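Local structure of prephenate dehydrogenase (Aquifex aeolicus, 2G5C) at residues Ser70-Arg73 with Thr74-Glu77; Pro227-Trp230 with Arg231-Leu235; Leu271-Val274 with Lys275-Arg278. The protein probably catalyses the NAD-dependent oxidative decarboxylation of prephenate to 4-hydroxyphenylpyruvate, a step of tyrosine biosynthesis. All blocks are in the same frame, centred on the assembly; numbering follows the deposited sequence.

Interaction 1 of 3, residues Ser70-Arg73 with Thr74-Glu77; sequences SPVR and TFRE. With NAD (nicotinamide-adenine-dinucleotide), chain E.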
loop_
_atom_site.group_PDB
_atom_site.type_symbol
_atom_site.label_atom_id
_atom_site.label_comp_id
_atom_site.label_asym_id
_atom_site.label_seq_id
_atom_site.Cartn_x
_atom_site.Cartn_y
_atom_site.Cartn_z
ATOM N N SER A 70 -9.376 -25.445 2.696
ATOM C CA SER A 70 -8.247 -25.819 1.858
ATOM C C SER A 70 -8.258 -24.873 0.656
ATOM O O SER A 70 -9.101 -23.982 0.573
ATOM C CB SER A 70 -8.406 -27.273 1.396
ATOM O OG SER A 70 -9.667 -27.477 0.774
ATOM N N PRO A 71 -7.310 -25.031 -0.276
ATOM C CA PRO A 71 -7.317 -24.132 -1.435
ATOM C C PRO A 71 -8.616 -24.261 -2.234
ATOM O O PRO A 71 -9.137 -25.365 -2.419
ATOM C CB PRO A 71 -6.090 -24.586 -2.218
ATOM C CG PRO A 71 -5.139 -24.974 -1.116
ATOM C CD PRO A 71 -6.038 -25.769 -0.189
ATOM N N VAL A 72 -9.152 -23.136 -2.697
ATOM C CA VAL A 72 -10.396 -23.170 -3.460
ATOM C C VAL A 72 -10.331 -24.159 -4.623
ATOM O O VAL A 72 -11.340 -24.757 -4.995
ATOM C CB VAL A 72 -10.766 -21.762 -3.997
ATOM C CG1 VAL A 72 -11.882 -21.866 -5.028
ATOM C CG2 VAL A 72 -11.220 -20.880 -2.843
ATOM N N ARG A 73 -9.145 -24.332 -5.197
ATOM C CA ARG A 73 -8.969 -25.265 -6.307
ATOM C C ARG A 73 -9.341 -26.689 -5.907
ATOM O O ARG A 73 -9.651 -27.511 -6.762
ATOM C CB ARG A 73 -7.515 -25.262 -6.786
ATOM C CG ARG A 73 -7.133 -24.119 -7.713
ATOM C CD ARG A 73 -7.757 -24.274 -9.102
ATOM N NE ARG A 73 -7.224 -23.295 -10.050
ATOM C CZ ARG A 73 -5.977 -23.302 -10.514
ATOM N NH1 ARG A 73 -5.121 -24.239 -10.127
ATOM N NH2 ARG A 73 -5.580 -22.366 -11.366
ATOM N N THR A 74 -9.308 -26.977 -4.611
ATOM C CA THR A 74 -9.612 -28.323 -4.121
ATOM C C THR A 74 -11.063 -28.554 -3.722
ATOM O O THR A 74 -11.478 -29.694 -3.494
ATOM C CB THR A 74 -8.732 -28.686 -2.905
ATOM O OG1 THR A 74 -9.080 -27.856 -1.788
ATOM C CG2 THR A 74 -7.263 -28.498 -3.237
ATOM N N PHE A 75 -11.833 -27.478 -3.631
ATOM C CA PHE A 75 -13.229 -27.572 -3.230
ATOM C C PHE A 75 -14.078 -28.511 -4.084
ATOM O O PHE A 75 -14.758 -29.386 -3.552
ATOM C CB PHE A 75 -13.860 -26.177 -3.213
ATOM C CG PHE A 75 -13.406 -25.311 -2.060
ATOM C CD1 PHE A 75 -12.205 -25.571 -1.398
ATOM C CD2 PHE A 75 -14.171 -24.221 -1.656
ATOM C CE1 PHE A 75 -11.773 -24.757 -0.349
ATOM C CE2 PHE A 75 -13.752 -23.401 -0.611
ATOM C CZ PHE A 75 -12.549 -23.668 0.046
ATOM N N ARG A 76 -14.042 -28.334 -5.400
ATOM C CA ARG A 76 -14.849 -29.172 -6.282
ATOM C C ARG A 76 -14.541 -30.666 -6.163
ATOM O O ARG A 76 -15.459 -31.486 -6.096
ATOM C CB ARG A 76 -14.700 -28.706 -7.734
ATOM C CG ARG A 76 -15.303 -27.328 -7.998
ATOM C CD ARG A 76 -15.183 -26.940 -9.464
ATOM N NE ARG A 76 -15.807 -25.650 -9.770
ATOM C CZ ARG A 76 -15.317 -24.465 -9.414
ATOM N NH1 ARG A 76 -14.186 -24.382 -8.731
ATOM N NH2 ARG A 76 -15.959 -23.356 -9.752
ATOM N N GLU A 77 -13.259 -31.018 -6.123
ATOM C CA GLU A 77 -12.850 -32.417 -6.006
ATOM C C GLU A 77 -13.249 -33.019 -4.662
ATOM O O GLU A 77 -13.735 -34.148 -4.598
ATOM C CB GLU A 77 -11.335 -32.543 -6.187
ATOM C CG GLU A 77 -10.532 -31.641 -5.262
ATOM C CD GLU A 77 -9.033 -31.821 -5.406
ATOM O OE1 GLU A 77 -8.508 -32.845 -4.921
ATOM O OE2 GLU A 77 -8.382 -30.937 -6.011
HETATM P PA NAD E . -2.743 -22.692 4.437
HETATM O O1A NAD E . -2.315 -22.212 5.761
HETATM O O2A NAD E . -1.646 -22.907 3.417
HETATM O O5B NAD E . -3.576 -24.025 4.690
HETATM C C5B NAD E . -4.112 -24.730 3.607
HETATM C C4B NAD E . -4.218 -26.197 3.979
HETATM O O4B NAD E . -4.723 -26.824 2.830
HETATM C C3B NAD E . -2.848 -26.858 4.253
HETATM O O3B NAD E . -2.763 -27.402 5.564
HETATM C C2B NAD E . -2.732 -27.890 3.127
HETATM O O2B NAD E . -1.994 -29.056 3.426
HETATM C C1B NAD E . -4.199 -28.119 2.848
HETATM N N9A NAD E . -4.601 -28.761 1.584
HETATM C C8A NAD E . -4.127 -28.555 0.309
HETATM N N7A NAD E . -4.793 -29.364 -0.533
HETATM C C5A NAD E . -5.688 -30.086 0.178
HETATM C C6A NAD E . -6.639 -31.065 -0.145
HETATM N N6A NAD E . -6.805 -31.467 -1.392
HETATM N N1A NAD E . -7.425 -31.626 0.864
HETATM C C2A NAD E . -7.272 -31.221 2.191
HETATM N N3A NAD E . -6.333 -30.253 2.520
HETATM C C4A NAD E . -5.565 -29.706 1.521
HETATM O O3 NAD E . -3.851 -21.692 3.766
HETATM P PN NAD E . -4.842 -20.710 4.563
HETATM O O1N NAD E . -5.220 -21.356 5.834
HETATM O O2N NAD E . -4.175 -19.383 4.670
HETATM O O5D NAD E . -6.149 -20.489 3.642
HETATM C C5D NAD E . -7.022 -21.557 3.330
HETATM C C4D NAD E . -8.269 -21.098 2.541
HETATM O O4D NAD E . -8.807 -19.925 3.129
HETATM C C3D NAD E . -8.113 -20.785 1.046
HETATM O O3D NAD E . -9.143 -21.469 0.329
HETATM C C2D NAD E . -8.256 -19.276 0.915
HETATM O O2D NAD E . -8.883 -18.879 -0.301
HETATM C C1D NAD E . -9.040 -18.909 2.174
HETATM N N1N NAD E . -8.718 -17.593 2.808
HETATM C C2N NAD E . -7.389 -17.315 3.116
HETATM C C3N NAD E . -7.051 -16.091 3.710
HETATM C C7N NAD E . -5.614 -15.809 4.037
HETATM O O7N NAD E . -5.319 -14.606 4.616
HETATM N N7N NAD E . -4.630 -16.657 3.797
HETATM C C4N NAD E . -8.083 -15.152 3.987
HETATM C C5N NAD E . -9.429 -15.445 3.669
HETATM C C6N NAD E . -9.735 -16.681 3.074
HETATM O O HOH W 1 -12.647 -26.058 -6.917
#

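Interaction 2 of 3, residues Pro227-Trp230 with Arg231-Leu235; sequences PIMW and RDIFL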
loop_
_atom_site.group_PDB
_atom_site.type_symbol
_atom_site.label_atom_id
_atom_site.label_comp_id
_atom_site.label_asym_id
_atom_site.label_seq_id
_atom_site.Cartn_x
_atom_site.Cartn_y
_atom_site.Cartn_z
ATOM N N PRO A 227 1.930 -16.703 -4.369
ATOM C CA PRO A 227 1.840 -16.758 -5.832
ATOM C C PRO A 227 0.820 -17.765 -6.352
ATOM O O PRO A 227 0.137 -17.516 -7.348
ATOM C CB PRO A 227 3.267 -17.114 -6.249
ATOM C CG PRO A 227 4.088 -16.477 -5.179
ATOM C CD PRO A 227 3.329 -16.853 -3.933
ATOM N N ILE A 228 0.726 -18.907 -5.679
ATOM C CA ILE A 228 -0.205 -19.950 -6.081
ATOM C C ILE A 228 -1.644 -19.530 -5.798
ATOM O O ILE A 228 -2.510 -19.668 -6.660
ATOM C CB ILE A 228 0.101 -21.289 -5.353
ATOM C CG1 ILE A 228 1.345 -21.946 -5.962
ATOM C CG2 ILE A 228 -1.086 -22.233 -5.465
ATOM C CD1 ILE A 228 2.600 -21.092 -5.899
HETATM N N MSE A 229 -1.894 -19.014 -4.599
HETATM C CA MSE A 229 -3.241 -18.582 -4.236
HETATM C C MSE A 229 -3.735 -17.518 -5.206
HETATM O O MSE A 229 -4.852 -17.601 -5.714
HETATM C CB MSE A 229 -3.276 -18.022 -2.808
HETATM C CG MSE A 229 -4.663 -17.534 -2.376
HETATM SE SE MSE A 229 -4.755 -16.834 -0.560
HETATM C CE MSE A 229 -4.628 -14.945 -0.950
ATOM N N TRP A 230 -2.901 -16.515 -5.471
ATOM C CA TRP A 230 -3.303 -15.456 -6.381
ATOM C C TRP A 230 -3.450 -15.931 -7.822
ATOM O O TRP A 230 -4.266 -15.392 -8.571
ATOM C CB TRP A 230 -2.349 -14.256 -6.252
ATOM C CG TRP A 230 -2.672 -13.495 -4.998
ATOM C CD1 TRP A 230 -2.010 -13.547 -3.802
ATOM C CD2 TRP A 230 -3.850 -12.712 -4.768
ATOM N NE1 TRP A 230 -2.713 -12.855 -2.839
ATOM C CE2 TRP A 230 -3.846 -12.336 -3.406
ATOM C CE3 TRP A 230 -4.914 -12.300 -5.582
ATOM C CZ2 TRP A 230 -4.867 -11.566 -2.838
ATOM C CZ3 TRP A 230 -5.927 -11.535 -5.018
ATOM C CH2 TRP A 230 -5.896 -11.178 -3.655
ATOM N N ARG A 231 -2.683 -16.945 -8.216
ATOM C CA ARG A 231 -2.822 -17.483 -9.570
ATOM C C ARG A 231 -4.212 -18.100 -9.662
ATOM O O ARG A 231 -4.880 -18.018 -10.692
ATOM C CB ARG A 231 -1.806 -18.589 -9.851
ATOM C CG ARG A 231 -2.092 -19.324 -11.162
ATOM C CD ARG A 231 -1.521 -20.732 -11.171
ATOM N NE ARG A 231 -2.230 -21.618 -10.257
ATOM C CZ ARG A 231 -1.824 -22.846 -9.947
ATOM N NH1 ARG A 231 -0.709 -23.327 -10.480
ATOM N NH2 ARG A 231 -2.533 -23.594 -9.110
ATOM N N ASP A 232 -4.637 -18.731 -8.573
ATOM C CA ASP A 232 -5.946 -19.371 -8.541
ATOM C C ASP A 232 -7.053 -18.324 -8.493
ATOM O O ASP A 232 -8.054 -18.443 -9.187
ATOM C CB ASP A 232 -6.050 -20.314 -7.336
ATOM C CG ASP A 232 -5.022 -21.440 -7.383
ATOM O OD1 ASP A 232 -4.658 -21.866 -8.496
ATOM O OD2 ASP A 232 -4.588 -21.910 -6.309
ATOM N N ILE A 233 -6.862 -17.293 -7.681
ATOM C CA ILE A 233 -7.858 -16.240 -7.579
ATOM C C ILE A 233 -8.018 -15.544 -8.925
ATOM O O ILE A 233 -9.135 -15.324 -9.378
ATOM C CB ILE A 233 -7.469 -15.211 -6.494
ATOM C CG1 ILE A 233 -7.540 -15.872 -5.115
ATOM C CG2 ILE A 233 -8.387 -13.997 -6.562
ATOM C CD1 ILE A 233 -7.132 -14.963 -3.966
ATOM N N PHE A 234 -6.905 -15.205 -9.570
ATOM C CA PHE A 234 -6.965 -14.534 -10.863
ATOM C C PHE A 234 -7.646 -15.406 -11.914
ATOM O O PHE A 234 -8.283 -14.891 -12.834
ATOM C CB PHE A 234 -5.560 -14.120 -11.334
ATOM C CG PHE A 234 -4.932 -13.030 -10.502
ATOM C CD1 PHE A 234 -5.721 -12.063 -9.880
ATOM C CD2 PHE A 234 -3.549 -12.946 -10.369
ATOM C CE1 PHE A 234 -5.143 -11.030 -9.139
ATOM C CE2 PHE A 234 -2.959 -11.914 -9.629
ATOM C CZ PHE A 234 -3.759 -10.955 -9.012
ATOM N N LEU A 235 -7.522 -16.724 -11.778
ATOM C CA LEU A 235 -8.171 -17.639 -12.715
ATOM C C LEU A 235 -9.657 -17.752 -12.382
ATOM O O LEU A 235 -10.514 -17.593 -13.250
ATOM C CB LEU A 235 -7.558 -19.044 -12.641
ATOM C CG LEU A 235 -8.397 -20.129 -13.345
ATOM C CD1 LEU A 235 -8.385 -19.903 -14.852
ATOM C CD2 LEU A 235 -7.856 -21.512 -13.016
#

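Interaction 3 of 3, residues Leu271-Val274 with Lys275-Arg278; sequences LKEV and KIKR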
loop_
_atom_site.group_PDB
_atom_site.type_symbol
_atom_site.label_atom_id
_atom_site.label_comp_id
_atom_site.label_asym_id
_atom_site.label_seq_id
_atom_site.Cartn_x
_atom_site.Cartn_y
_atom_site.Cartn_z
ATOM N N LEU A 271 -6.892 15.124 -8.024
ATOM C CA LEU A 271 -6.195 14.696 -6.817
ATOM C C LEU A 271 -6.958 15.060 -5.558
ATOM O O LEU A 271 -6.962 14.308 -4.592
ATOM C CB LEU A 271 -4.789 15.302 -6.798
ATOM C CG LEU A 271 -3.952 14.857 -8.014
ATOM C CD1 LEU A 271 -2.600 15.545 -8.009
ATOM C CD2 LEU A 271 -3.784 13.346 -7.978
ATOM N N LYS A 272 -7.612 16.213 -5.582
ATOM C CA LYS A 272 -8.407 16.652 -4.451
ATOM C C LYS A 272 -9.578 15.712 -4.202
ATOM O O LYS A 272 -9.869 15.372 -3.059
ATOM C CB LYS A 272 -8.945 18.061 -4.698
ATOM C CG LYS A 272 -9.824 18.576 -3.578
ATOM C CD LYS A 272 -10.356 19.958 -3.881
ATOM C CE LYS A 272 -11.149 20.504 -2.704
ATOM N NZ LYS A 272 -11.654 21.879 -2.995
ATOM N N GLU A 273 -10.259 15.300 -5.266
ATOM C CA GLU A 273 -11.407 14.414 -5.111
ATOM C C GLU A 273 -10.990 13.075 -4.535
ATOM O O GLU A 273 -11.639 12.552 -3.629
ATOM C CB GLU A 273 -12.119 14.216 -6.448
ATOM C CG GLU A 273 -13.440 13.454 -6.342
ATOM C CD GLU A 273 -14.358 13.974 -5.231
ATOM O OE1 GLU A 273 -14.407 15.198 -4.993
ATOM O OE2 GLU A 273 -15.047 13.151 -4.603
ATOM N N VAL A 274 -9.909 12.517 -5.072
ATOM C CA VAL A 274 -9.403 11.253 -4.580
ATOM C C VAL A 274 -8.987 11.372 -3.113
ATOM O O VAL A 274 -9.223 10.463 -2.323
ATOM C CB VAL A 274 -8.208 10.784 -5.429
ATOM C CG1 VAL A 274 -7.396 9.752 -4.671
ATOM C CG2 VAL A 274 -8.719 10.194 -6.734
ATOM N N LYS A 275 -8.376 12.490 -2.740
ATOM C CA LYS A 275 -7.952 12.654 -1.353
ATOM C C LYS A 275 -9.151 12.637 -0.407
ATOM O O LYS A 275 -9.125 11.964 0.626
ATOM C CB LYS A 275 -7.168 13.955 -1.168
ATOM C CG LYS A 275 -6.675 14.138 0.261
ATOM C CD LYS A 275 -6.045 15.494 0.496
ATOM C CE LYS A 275 -5.642 15.640 1.961
ATOM N NZ LYS A 275 -5.028 16.963 2.269
ATOM N N ILE A 276 -10.201 13.374 -0.765
ATOM C CA ILE A 276 -11.409 13.432 0.052
ATOM C C ILE A 276 -12.038 12.042 0.195
ATOM O O ILE A 276 -12.430 11.635 1.294
ATOM C CB ILE A 276 -12.449 14.395 -0.564
ATOM C CG1 ILE A 276 -11.958 15.841 -0.430
ATOM C CG2 ILE A 276 -13.806 14.201 0.116
ATOM C CD1 ILE A 276 -12.792 16.865 -1.196
ATOM N N LYS A 277 -12.120 11.314 -0.915
ATOM C CA LYS A 277 -12.704 9.979 -0.896
ATOM C C LYS A 277 -11.876 9.035 -0.029
ATOM O O LYS A 277 -12.429 8.246 0.732
ATOM C CB LYS A 277 -12.806 9.414 -2.316
ATOM C CG LYS A 277 -13.812 10.121 -3.215
ATOM C CD LYS A 277 -15.239 9.976 -2.693
ATOM C CE LYS A 277 -16.257 10.400 -3.748
ATOM N NZ LYS A 277 -17.673 10.278 -3.279
ATOM N N ARG A 278 -10.555 9.115 -0.142
ATOM C CA ARG A 278 -9.690 8.252 0.654
ATOM C C ARG A 278 -9.774 8.601 2.142
ATOM O O ARG A 278 -9.681 7.725 2.997
ATOM C CB ARG A 278 -8.239 8.351 0.178
ATOM C CG ARG A 278 -7.272 7.511 1.000
ATOM C CD ARG A 278 -7.704 6.049 1.068
ATOM N NE ARG A 278 -6.752 5.240 1.827
ATOM C CZ ARG A 278 -6.582 5.324 3.144
ATOM N NH1 ARG A 278 -7.312 6.172 3.857
ATOM N NH2 ARG A 278 -5.663 4.581 3.746
HETATM O O HOH W 2 -17.570 13.477 -3.064
#

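Interaction 1 of 3, residues Ser70-Arg73 with Thr74-Glu77
S70 OG donates to T74 OG1 at 2.7 Å, and T74 OG1 in turn donates to the carbonyl P71 O at 2.6 Å. This hydroxyl relay ties the loop after strand 65-68 to the first turn of helix 72-85. Its second bond lies in the carbonyl plane, with a C=O...OG1 angle of 145°, whereas T74 N reaches P71 O from above that plane; one oxygen is thus gripped by two donors along different directions. A chi1 of 67° sets T74 OG1 between its own N and carbonyl carbon, facing the loop.

Beside the relay, the F75 ring takes V72 CA over one face, 3.8 Å from the ring centroid, and meets S70 O at its edge, 2.9 Å from CE1. L102 and L106 of helix 101-110 pack against the same phenyl group. R73 extends to a salt bridge with E264 of the second subunit.

Bound NAD lies against the loop: P71 CD approaches adenine C8A at 3.4 Å, and O3D of the nicotinamide ribose donates to S70 O at 2.5 Å. The side-chain relay and the doubly bonded P71 carbonyl probably help to hold the S70-P71 backbone, whose S70 carbonyl accepts from the cofactor's ribose.

Interaction 2 of 3, residues Pro227-Trp230 with Arg231-Leu235
I233 CD1 sits over one face of W230, 3.8 Å from the centroid of the six-membered ring and 11° off its normal, a CH-pi contact one turn along the alpha-helix 227-236. This helix belongs to the dimerization region, related to the C-terminal domains of 6-phosphogluconate dehydrogenases, and the regular i to i+4 bonds from R231 N, D232 N, I233 N and F234 N bind its turns together.

The tight side is aromatic and aliphatic. F234 slants against W230 with the planes at 47°, its CE1 being 3.8 Å from W230 CE3. I233 CD1 also meets M229 CG at 3.9 Å; the selenomethionine chain runs out fully extended through chi1 and chi2, alongside I233, and comes near the bound NAD. H188 stacks on W230 and F192 meets it edge-to-face, both from helix 173-201, while L271 of the second subunit packs on the same indole. An alanine in place of F234 would probably open a gap beside W230 CE3 and take away the ring that A189 and F192 pack against on that side.

The other side is looser and more polar, and there I228 is exposed, although R231 rests on V268 of the second subunit. R231 pairs with the adjacent carboxylate of D232, although the position of D232 OD1 is doubtful. I228 lies beside both residues; its CG2 is over one face of the R231 guanidinium, 4.2 Å from NH2, and closer still to D232 OD2, at 3.6 Å.

Interaction 3 of 3, residues Leu271-Val274 with Lys275-Arg278
E273 and K277, one turn apart, cross at a slant, so that the carboxylate lies against the lysine's hydrocarbon chain more than against its ammonium: E273 OE2 is 3.1 Å from K277 CE. From the charged NZ of K277 the same E273 OE2 is 4.1 Å away, too far for a salt bridge. A water to one side bridges them, donating to E273 OE2 at 3.0 Å and accepting a weak bond from K277 NZ. Two bends bring this about. E273 turns at chi2 (48°) toward the following turn, and K277 folds at chi2 (-63°), which carries its methylenes past the carboxylate.

K272 and I276 take a different posture, side by side and pointing the same way, with K272 CG meeting I276 CD1 at 4.2 Å. The extended lysine runs on beyond that methyl into an exposed position.

Underneath, the backbone is regular: K275 N, I276 N, K277 N and R278 N bond to the carbonyls four residues back. L271 and V274 turn a buried apolar side to F192 and V195 of the second subunit. R278 reaches further, its NE bonded to T220 and its NH2 to K217 O, both of that subunit. An interface side mainly apolar at L271 and V274, with R278 adding polar bonds, and E273 and K277 on another side, is the pattern of an amphipathic helix at a dimer interface, consistent with the coiled coil predicted here.

How the interactions relate
All three are local contacts, two within a helix and one where a loop runs into a helix, but their surroundings differ. Interaction 1 opens a helix of the nucleotide-binding beta-alpha-beta unit and works through hydroxyls and carbonyls beside NAD. Interaction 2 adjoins it, with R73 NH1 close to R231 NH2 and to D232 OD1, a salt bridge made doubtful by the uncertain position of that oxygen; its ring packing is buried. Interaction 3, the most peripheral, has its centre about 29 Å from the chain centre, with a glutamate and a lysine linked loosely through a water. Within one chain its nearest atoms stay about 17 Å from interaction 2, yet the two helices come together across the dimer.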